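Local coordinates for dTDP-4-dehydrorhamnose 3,5-epimerase (Elizabethkingia anophelis NUHP1, PDB 6C46), which catalyses the epimerisation of dTDP-4-dehydro-6-deoxy-alpha-D-glucose at C3' and C5' to dTDP-4-dehydro-beta-L-rhamnose, a step of dTDP-L-rhamnose biosynthesis, at the interface of chains A and B. Sequence-based numbering; all coordinates share one arbitrary frame. Chains: chain A/B, dTDP-4-dehydrorhamnose 3,5-epimerase.

The interface of chains A and B. Residues chain A 60-62, 65, 67; chain B 29, 31-32.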
ATOM      1  N   LYS A  60     -10.232   3.459  -8.609  1.00 17.88           N
ATOM      2  CA  LYS A  60     -11.175   4.474  -8.161  1.00 20.79           C
ATOM      3  C   LYS A  60     -12.438   4.293  -8.981  1.00 26.10           C
ATOM      4  O   LYS A  60     -12.356   4.186 -10.210  1.00 24.01           O
ATOM      5  CB  LYS A  60     -10.621   5.880  -8.356  1.00 18.95           C
ATOM      6  CG  LYS A  60     -11.641   7.006  -8.057  1.00 27.88           C
ATOM      7  CD  LYS A  60     -10.955   8.361  -7.872  1.00 30.59           C
ATOM      8  CE  LYS A  60     -11.965   9.487  -7.759  1.00 35.83           C
ATOM      9  NZ  LYS A  60     -11.300  10.812  -7.606  1.00 44.78           N
ATOM     10  N   SER A  61     -13.594   4.249  -8.308  1.00 21.65           N
ATOM     11  CA  SER A  61     -14.872   3.991  -8.969  1.00 25.97           C
ATOM     12  C   SER A  61     -15.946   4.817  -8.288  1.00 24.68           C
ATOM     13  O   SER A  61     -15.776   5.272  -7.151  1.00 23.17           O
ATOM     14  CB  SER A  61     -15.254   2.497  -8.926  1.00 23.52           C
ATOM     15  OG  SER A  61     -14.122   1.666  -9.129  1.00 36.35           O
ATOM     16  N   SER A  62     -17.064   5.005  -8.982  1.00 21.92           N
ATOM     17  CA  SER A  62     -18.136   5.850  -8.482  0.51 23.77           C
ATOM     18  C   SER A  62     -19.196   5.018  -7.765  1.00 23.81           C
ATOM     19  O   SER A  62     -19.227   3.790  -7.869  1.00 21.29           O
ATOM     20  CB  SER A  62     -18.760   6.642  -9.628  0.51 26.96           C
ATOM     21  OG  SER A  62     -17.758   7.360 -10.312  0.51 29.56           O
ATOM     22  N   VAL A  65     -20.856   1.238  -8.343  1.00 20.01           N
ATOM     23  CA  VAL A  65     -20.027   0.312  -9.102  1.00 19.17           C
ATOM     24  C   VAL A  65     -19.772  -0.919  -8.247  1.00 21.16           C
ATOM     25  O   VAL A  65     -19.320  -0.817  -7.097  1.00 23.66           O
ATOM     26  CB  VAL A  65     -18.730   0.987  -9.550  1.00 18.81           C
ATOM     27  CG1 VAL A  65     -17.738  -0.073 -10.046  1.00 19.89           C
ATOM     28  CG2 VAL A  65     -19.057   2.026 -10.682  1.00 20.16           C
ATOM     29  N   ARG A  67     -17.985  -4.751  -8.463  1.00 18.19           N
ATOM     30  CA  ARG A  67     -17.058  -5.606  -9.200  0.54 20.62           C
ATOM     31  C   ARG A  67     -16.940  -6.953  -8.495  1.00 20.77           C
ATOM     32  O   ARG A  67     -16.647  -6.995  -7.306  1.00 21.16           O
ATOM     33  CB  ARG A  67     -15.671  -4.951  -9.297  0.54 20.76           C
ATOM     34  CG  ARG A  67     -15.674  -3.588 -10.012  0.54 30.98           C
ATOM     35  CD  ARG A  67     -15.044  -3.673 -11.394  0.54 35.33           C
ATOM     36  NE  ARG A  67     -14.962  -2.375 -12.062  0.54 38.26           N
ATOM     37  CZ  ARG A  67     -15.684  -2.034 -13.125  0.54 39.40           C
ATOM     38  NH1 ARG A  67     -16.555  -2.894 -13.635  0.54 30.56           N
ATOM     39  NH2 ARG A  67     -15.539  -0.831 -13.672  0.54 38.85           N
TER
ATOM     40  N   ASP B  29     -11.533   5.168 -17.269  1.00 68.98           N
ATOM     41  CA  ASP B  29     -12.733   4.553 -17.818  1.00 73.33           C
ATOM     42  C   ASP B  29     -13.945   5.375 -17.404  1.00 66.84           C
ATOM     43  O   ASP B  29     -13.814   6.487 -16.882  1.00 60.47           O
ATOM     44  CB  ASP B  29     -12.847   3.094 -17.353  1.00 81.30           C
ATOM     45  CG  ASP B  29     -12.714   2.947 -15.836  1.00 87.69           C
ATOM     46  OD1 ASP B  29     -13.749   2.919 -15.136  1.00 90.46           O
ATOM     47  OD2 ASP B  29     -11.569   2.865 -15.341  1.00 85.60           O
ATOM     48  N   ARG B  31     -16.226   4.791 -15.017  1.00 82.33           N
ATOM     49  CA  ARG B  31     -16.433   4.930 -13.581  1.00 76.46           C
ATOM     50  C   ARG B  31     -15.246   5.530 -12.834  1.00 57.88           C
ATOM     51  O   ARG B  31     -15.397   5.861 -11.655  1.00 55.98           O
ATOM     52  CB  ARG B  31     -16.743   3.553 -12.975  1.00 77.43           C
ATOM     53  N   GLY B  32     -14.099   5.745 -13.480  1.00 45.70           N
ATOM     54  CA  GLY B  32     -12.918   6.121 -12.717  1.00 32.57           C
ATOM     55  C   GLY B  32     -11.605   5.734 -13.377  1.00 36.26           C
ATOM     56  O   GLY B  32     -11.327   6.155 -14.506  1.00 34.48           O
TER
HETATM   57  O   HOH W   1     -14.772   7.702 -10.099  1.00 38.01           O
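The guanidinium of A:Arg67 turns one tip toward the carboxylate of B:Asp29, while A:Val65 of its own chain lies over one of its faces: methyl CG1 sits 4.0 Å above the plane, offset toward the rim. NH2 of A:Arg67 stops 4.4 Å from OD1 of B:Asp29, too far for a salt bridge, so any attraction between these opposite charges is probably long-range. B:Asp29 is poorly ordered, and the same OD1 accepts a weak bond from the backbone N of B:Arg31 within the loop. The other methyl of A:Val65, CG2, lies anti to the carbonyl carbon and reaches across the interface to CB of B:Arg31 at 3.6 Å. B:Arg31 is itself poorly ordered and modelled no further than CB.

Its backbone carries the polar link. The hydroxyl OG of A:Ser62, anti to the carbonyl carbon (chi1 -55°), donates to O of B:Arg31 at 3.1 Å. The approach is bent, 130° at the carbonyl oxygen, with the donor tilted 32° from the carbonyl plane. Water 1 bridges the same two groups, lying 3.0 Å from OG of A:Ser62 and near O of B:Arg31. Beside this link the main chains of A:Lys60 and A:Ser61 run close to B:Gly32 and B:Arg31.

The patch is part of the two-fold interface of the homodimer and recurs with the chains exchanged. The end of strand 55-62, the turn at A:Val65 and strand 66-72 of the cupin fold receive the B-chain loop that carries B:Asp29, B:Arg31 and B:Gly32. The centre of the patch lies about 12 Å from A:His70, the predicted proton acceptor.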